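Local structure of globin (5V3T) at residues A[5-8]-A[9-12]; A[18-21]-A[22-26]. The protein is a group II truncated hemoglobin that binds heme, can hold cyanide in its distal pocket, and probably binds oxygen in the cell. All coordinates share one frame; numbering follows the deposited sequence.

Contact 1 (A[5-8]-A[9-12]); sequences PMTP and FEAI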
ATOM      1  N   PRO A   5     -28.263  10.320 -17.541  1.00 52.50           N
ATOM      2  CA  PRO A   5     -27.008  10.075 -18.244  1.00 43.80           C
ATOM      3  C   PRO A   5     -26.392   8.820 -17.668  1.00 49.00           C
ATOM      4  O   PRO A   5     -26.683   8.464 -16.528  1.00 48.88           O
ATOM      5  CB  PRO A   5     -26.180  11.323 -17.954  1.00 57.10           C
ATOM      6  CG  PRO A   5     -26.716  11.843 -16.665  1.00 58.92           C
ATOM      7  CD  PRO A   5     -28.160  11.440 -16.589  1.00 55.02           C
ATOM      8  N   MET A   6     -25.559   8.141 -18.440  1.00 43.86           N
ATOM      9  CA  MET A   6     -24.938   6.945 -17.931  1.00 41.43           C
ATOM     10  C   MET A   6     -23.866   7.357 -16.935  1.00 45.04           C
ATOM     11  O   MET A   6     -23.311   8.456 -17.005  1.00 46.40           O
ATOM     12  CB  MET A   6     -24.302   6.137 -19.071  1.00 37.97           C
ATOM     13  CG  MET A   6     -25.291   5.708 -20.153  1.00 48.87           C
ATOM     14  SD  MET A   6     -24.485   4.834 -21.518  1.00 68.57           S
ATOM     15  CE  MET A   6     -24.016   3.334 -20.696  1.00 38.15           C
ATOM     16  N   THR A   7     -23.609   6.481 -15.978  1.00 38.47           N
ATOM     17  CA  THR A   7     -22.486   6.662 -15.079  1.00 34.69           C
ATOM     18  C   THR A   7     -21.229   6.352 -15.879  1.00 39.28           C
ATOM     19  O   THR A   7     -21.308   5.661 -16.897  1.00 36.25           O
ATOM     20  CB  THR A   7     -22.591   5.745 -13.867  1.00 38.87           C
ATOM     21  OG1 THR A   7     -22.497   4.386 -14.300  1.00 44.28           O
ATOM     22  CG2 THR A   7     -23.920   5.937 -13.176  1.00 38.97           C
ATOM     23  N   PRO A   8     -20.077   6.901 -15.465  1.00 35.50           N
ATOM     24  CA  PRO A   8     -18.822   6.518 -16.128  1.00 30.21           C
ATOM     25  C   PRO A   8     -18.662   4.996 -16.180  1.00 35.57           C
ATOM     26  O   PRO A   8     -18.196   4.453 -17.180  1.00 33.83           O
ATOM     27  CB  PRO A   8     -17.753   7.148 -15.233  1.00 29.97           C
ATOM     28  CG  PRO A   8     -18.434   8.350 -14.634  1.00 32.91           C
ATOM     29  CD  PRO A   8     -19.885   7.966 -14.458  1.00 37.35           C
ATOM     30  N   PHE A   9     -19.081   4.323 -15.113  1.00 34.92           N
ATOM     31  CA  PHE A   9     -19.024   2.867 -15.029  1.00 29.83           C
ATOM     32  C   PHE A   9     -19.856   2.232 -16.138  1.00 34.67           C
ATOM     33  O   PHE A   9     -19.398   1.322 -16.826  1.00 32.37           O
ATOM     34  CB  PHE A   9     -19.503   2.409 -13.644  1.00 35.77           C
ATOM     35  CG  PHE A   9     -19.639   0.914 -13.493  1.00 37.10           C
ATOM     36  CD1 PHE A   9     -18.533   0.083 -13.576  1.00 38.49           C
ATOM     37  CD2 PHE A   9     -20.869   0.351 -13.204  1.00 43.58           C
ATOM     38  CE1 PHE A   9     -18.664  -1.290 -13.420  1.00 38.07           C
ATOM     39  CE2 PHE A   9     -21.006  -1.017 -13.040  1.00 48.10           C
ATOM     40  CZ  PHE A   9     -19.903  -1.837 -13.145  1.00 47.70           C
ATOM     41  N   GLU A  10     -21.072   2.730 -16.311  1.00 30.57           N
ATOM     42  CA  GLU A  10     -21.941   2.275 -17.387  1.00 29.21           C
ATOM     43  C   GLU A  10     -21.317   2.616 -18.744  1.00 38.58           C
ATOM     44  O   GLU A  10     -21.258   1.771 -19.648  1.00 31.57           O
ATOM     45  CB  GLU A  10     -23.329   2.903 -17.249  1.00 31.04           C
ATOM     46  CG  GLU A  10     -24.092   2.366 -16.058  1.00 41.33           C
ATOM     47  CD  GLU A  10     -25.384   3.106 -15.794  1.00 46.65           C
ATOM     48  OE1 GLU A  10     -25.445   4.328 -16.049  1.00 46.02           O
ATOM     49  OE2 GLU A  10     -26.341   2.461 -15.323  1.00 52.49           O
ATOM     50  N   ALA A  11     -20.835   3.850 -18.866  1.00 33.19           N
ATOM     51  CA  ALA A  11     -20.312   4.367 -20.121  1.00 35.90           C
ATOM     52  C   ALA A  11     -19.169   3.510 -20.655  1.00 29.09           C
ATOM     53  O   ALA A  11     -19.009   3.377 -21.868  1.00 31.72           O
ATOM     54  CB  ALA A  11     -19.846   5.806 -19.944  1.00 35.67           C
ATOM     55  N   ILE A  12     -18.379   2.940 -19.753  1.00 24.87           N
ATOM     56  CA  ILE A  12     -17.171   2.199 -20.144  1.00 25.65           C
ATOM     57  C   ILE A  12     -17.522   0.746 -20.492  1.00 26.20           C
ATOM     58  O   ILE A  12     -16.697   0.008 -21.012  1.00 29.77           O
ATOM     59  CB  ILE A  12     -16.080   2.237 -19.031  1.00 23.20           C
ATOM     60  CG1 ILE A  12     -14.675   2.049 -19.641  1.00 23.90           C
ATOM     61  CG2 ILE A  12     -16.350   1.212 -17.937  1.00 21.91           C
ATOM     62  CD1 ILE A  12     -13.507   2.077 -18.596  1.00 26.17           C
TER

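Contact 2 (A[18-21]-A[22-26]); sequences IEIL and VDTFY. With CYN (cyanide ion), chain D.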
ATOM      1  N   ILE A  18     -14.882  -3.822 -16.948  1.00 33.07           N
ATOM      2  CA  ILE A  18     -13.933  -3.712 -15.831  1.00 29.98           C
ATOM      3  C   ILE A  18     -13.211  -5.037 -15.565  1.00 32.29           C
ATOM      4  O   ILE A  18     -11.999  -5.048 -15.299  1.00 36.83           O
ATOM      5  CB  ILE A  18     -14.646  -3.216 -14.551  1.00 35.06           C
ATOM      6  CG1 ILE A  18     -15.142  -1.777 -14.765  1.00 32.04           C
ATOM      7  CG2 ILE A  18     -13.727  -3.313 -13.321  1.00 33.46           C
ATOM      8  CD1 ILE A  18     -14.038  -0.796 -15.110  1.00 31.69           C
ATOM      9  N   GLU A  19     -13.942  -6.150 -15.649  1.00 30.29           N
ATOM     10  CA  GLU A  19     -13.343  -7.479 -15.472  1.00 32.27           C
ATOM     11  C   GLU A  19     -12.170  -7.643 -16.438  1.00 39.86           C
ATOM     12  O   GLU A  19     -11.047  -7.953 -16.038  1.00 35.28           O
ATOM     13  CB  GLU A  19     -14.372  -8.592 -15.710  1.00 44.72           C
ATOM     14  CG  GLU A  19     -15.430  -8.710 -14.630  1.00 60.09           C
ATOM     15  CD  GLU A  19     -14.909  -9.303 -13.328  1.00 61.85           C
ATOM     16  OE1 GLU A  19     -14.070 -10.232 -13.386  1.00 51.98           O
ATOM     17  OE2 GLU A  19     -15.344  -8.834 -12.251  1.00 58.01           O
ATOM     18  N   ILE A  20     -12.436  -7.402 -17.716  1.00 40.05           N
ATOM     19  CA  ILE A  20     -11.438  -7.614 -18.754  1.00 39.59           C
ATOM     20  C   ILE A  20     -10.309  -6.591 -18.698  1.00 36.76           C
ATOM     21  O   ILE A  20      -9.143  -6.939 -18.910  1.00 33.18           O
ATOM     22  CB  ILE A  20     -12.083  -7.556 -20.153  1.00 37.13           C
ATOM     23  CG1 ILE A  20     -13.162  -8.631 -20.274  1.00 43.97           C
ATOM     24  CG2 ILE A  20     -11.038  -7.733 -21.237  1.00 44.43           C
ATOM     25  CD1 ILE A  20     -13.987  -8.518 -21.539  1.00 41.33           C
ATOM     26  N   LEU A  21     -10.650  -5.340 -18.398  1.00 30.93           N
ATOM     27  CA  LEU A  21      -9.648  -4.280 -18.332  1.00 25.71           C
ATOM     28  C   LEU A  21      -8.636  -4.588 -17.244  1.00 30.75           C
ATOM     29  O   LEU A  21      -7.426  -4.539 -17.476  1.00 32.07           O
ATOM     30  CB  LEU A  21     -10.308  -2.911 -18.103  1.00 24.12           C
ATOM     31  CG  LEU A  21      -9.406  -1.680 -17.939  1.00 26.23           C
ATOM     32  CD1 LEU A  21      -8.655  -1.367 -19.224  1.00 25.95           C
ATOM     33  CD2 LEU A  21     -10.237  -0.480 -17.516  1.00 29.78           C
ATOM     34  N   VAL A  22      -9.133  -4.955 -16.065  1.00 30.74           N
ATOM     35  CA  VAL A  22      -8.265  -5.161 -14.915  1.00 31.03           C
ATOM     36  C   VAL A  22      -7.444  -6.441 -15.056  1.00 37.81           C
ATOM     37  O   VAL A  22      -6.247  -6.451 -14.750  1.00 38.09           O
ATOM     38  CB  VAL A  22      -9.092  -5.181 -13.615  1.00 32.24           C
ATOM     39  CG1 VAL A  22      -8.236  -5.598 -12.410  1.00 33.15           C
ATOM     40  CG2 VAL A  22      -9.692  -3.808 -13.392  1.00 23.17           C
ATOM     41  N   ASP A  23      -8.063  -7.503 -15.566  1.00 35.38           N
ATOM     42  CA  ASP A  23      -7.320  -8.737 -15.815  1.00 41.83           C
ATOM     43  C   ASP A  23      -6.209  -8.466 -16.831  1.00 38.56           C
ATOM     44  O   ASP A  23      -5.071  -8.919 -16.665  1.00 35.76           O
ATOM     45  CB  ASP A  23      -8.254  -9.846 -16.297  1.00 41.71           C
ATOM     46  CG  ASP A  23      -9.098 -10.421 -15.169  1.00 49.33           C
ATOM     47  OD1 ASP A  23      -8.767 -10.180 -13.990  1.00 47.06           O
ATOM     48  OD2 ASP A  23     -10.101 -11.104 -15.455  1.00 47.59           O
ATOM     49  N   THR A  24      -6.538  -7.709 -17.876  1.00 39.56           N
ATOM     50  CA  THR A  24      -5.552  -7.334 -18.891  1.00 34.90           C
ATOM     51  C   THR A  24      -4.480  -6.419 -18.289  1.00 36.79           C
ATOM     52  O   THR A  24      -3.284  -6.614 -18.524  1.00 37.38           O
ATOM     53  CB  THR A  24      -6.222  -6.636 -20.088  1.00 39.09           C
ATOM     54  OG1 THR A  24      -7.153  -7.546 -20.684  1.00 34.51           O
ATOM     55  CG2 THR A  24      -5.192  -6.198 -21.130  1.00 33.67           C
ATOM     56  N   PHE A  25      -4.917  -5.428 -17.516  1.00 31.39           N
ATOM     57  CA  PHE A  25      -3.993  -4.502 -16.857  1.00 30.06           C
ATOM     58  C   PHE A  25      -2.904  -5.235 -16.081  1.00 33.37           C
ATOM     59  O   PHE A  25      -1.704  -5.007 -16.305  1.00 38.72           O
ATOM     60  CB  PHE A  25      -4.752  -3.556 -15.916  1.00 26.51           C
ATOM     61  CG  PHE A  25      -3.847  -2.662 -15.111  1.00 25.96           C
ATOM     62  CD1 PHE A  25      -3.006  -1.747 -15.744  1.00 26.50           C
ATOM     63  CD2 PHE A  25      -3.814  -2.750 -13.730  1.00 30.82           C
ATOM     64  CE1 PHE A  25      -2.181  -0.921 -15.013  1.00 31.03           C
ATOM     65  CE2 PHE A  25      -2.972  -1.933 -12.996  1.00 29.65           C
ATOM     66  CZ  PHE A  25      -2.143  -1.024 -13.642  1.00 26.48           C
ATOM     67  N   TYR A  26      -3.309  -6.138 -15.191  1.00 33.44           N
ATOM     68  CA  TYR A  26      -2.340  -6.830 -14.345  1.00 38.75           C
ATOM     69  C   TYR A  26      -1.515  -7.847 -15.092  1.00 40.07           C
ATOM     70  O   TYR A  26      -0.466  -8.274 -14.608  1.00 42.92           O
ATOM     71  CB  TYR A  26      -3.036  -7.491 -13.164  1.00 33.54           C
ATOM     72  CG  TYR A  26      -3.352  -6.459 -12.135  1.00 37.79           C
ATOM     73  CD1 TYR A  26      -2.324  -5.769 -11.487  1.00 36.95           C
ATOM     74  CD2 TYR A  26      -4.653  -6.141 -11.832  1.00 38.84           C
ATOM     75  CE1 TYR A  26      -2.596  -4.808 -10.560  1.00 29.79           C
ATOM     76  CE2 TYR A  26      -4.933  -5.178 -10.913  1.00 34.78           C
ATOM     77  CZ  TYR A  26      -3.905  -4.524 -10.279  1.00 36.33           C
ATOM     78  OH  TYR A  26      -4.231  -3.587  -9.368  1.00 32.27           O
TER
HETATM   79  C   CYN D 202      -2.339  -0.744  -7.721  1.00 34.34           C
HETATM   80  N   CYN D 202      -2.427  -1.482  -8.613  1.00 33.79           N

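Contact 1 (A[5-8]-A[9-12])
The carbonyl of Thr7 accepts from Ala11 N and that of Pro8 from Ile12 N, so the chain turns from the extended Pro5-Thr7 into the short helix 8-11, with Thr7 at its N-cap. Thr7 and Glu10 form a capping box, each side chain serving the other's backbone. Thr7 OG1 accepts from Glu10 N at 3.0 Å; a chi1 of 65° sets the hydroxyl between the residue's own N and carbonyl carbon, from where it faces the first turn. In return Thr7 N donates to Glu10 OE1 at 2.8 Å, nearly straight at 167°, meeting that oxygen on its anti side and somewhat out of the carboxylate plane. The two side chains cross, with Glu10 CG only 3.1 Å from Thr7 OG1. Met6 leans on the same turn from the outside: its chain bends at chi3 (69°), bringing CE to 3.5 Å from Glu10 CB and 3.3 Å from Glu10 O. Pro8, which has no N-H to offer, takes the first helical position and packs on Ile107 and Phe110 of helix 105-122, while Phe9 packs on Leu58. The box thus satisfies two backbone N-H groups at a largely exposed helix start, and the N-terminal end of the helix would probably favour a charged Glu10 carboxylate.

Contact 2 (A[18-21]-A[22-26])
Val22 lays CG2 against CG2 of Ile18, 4.1 Å away, one turn earlier in the alpha-helix 14-31 of this truncated globin, and the two side chains cross. The same Val22 methyl lies 3.2 Å from Ile18 O, beside the backbone bond from Val22 N to that oxygen. Backbone bonds of the same i to i+4 kind join Asp23 to Glu19, Thr24 to Ile20 and Phe25 to Leu21. Thr24 adds a second bond: with OG1 anti to its carbonyl carbon (chi1 -61°), the hydroxyl folds back and donates to Ile20 O at 2.7 Å. Two donors therefore grip Ile20 O, Thr24 OG1 and Thr24 N arriving from opposite faces of the carbonyl plane. On another side of the helix Glu19 OE1 and Asp23 OD2 stand 4.6 Å apart; Lys51 NZ of helix 44-57 is salt-bridged to Glu19 OE1 and Asp23 OD1, and its charge would probably offset the repulsion of the two acids. Leu21 packs on Ala97 and Thr101 of helix 84-101, while Phe25 meets Trp90 edge-to-face. Phe25 CD2 also sits over the centre of the Tyr26 ring, 3.7 Å above its plane. Tyr26 projects from the helix into the distal heme pocket, where its hydroxyl is hydrogen-bonded to Gln50 NE2 and Tyr26 OH donates to the nitrogen of the bound cyanide at 2.9 Å.

Contact 1 precedes contact 2 in the chain: helix 8-11 is followed by helix 14-31, and the centres of the two contacts lie about 17 Å apart within the same globin fold. They nevertheless touch through apolar side chains, Phe9 CE1 lying 3.8 Å from Ile18 CG1, with Ile12 adding looser packing on Ile18 and Leu21. Contact 1 sits at the surface, about 17 Å between its centre and that of the chain, against helix 105-122; contact 2 is partly buried between helices 44-57 and 84-101. The chain thus passes from a capped helix start at the periphery to the ligand pocket, and the apolar packing ties the N-terminal helix to the one that presents Tyr26 to cyanide.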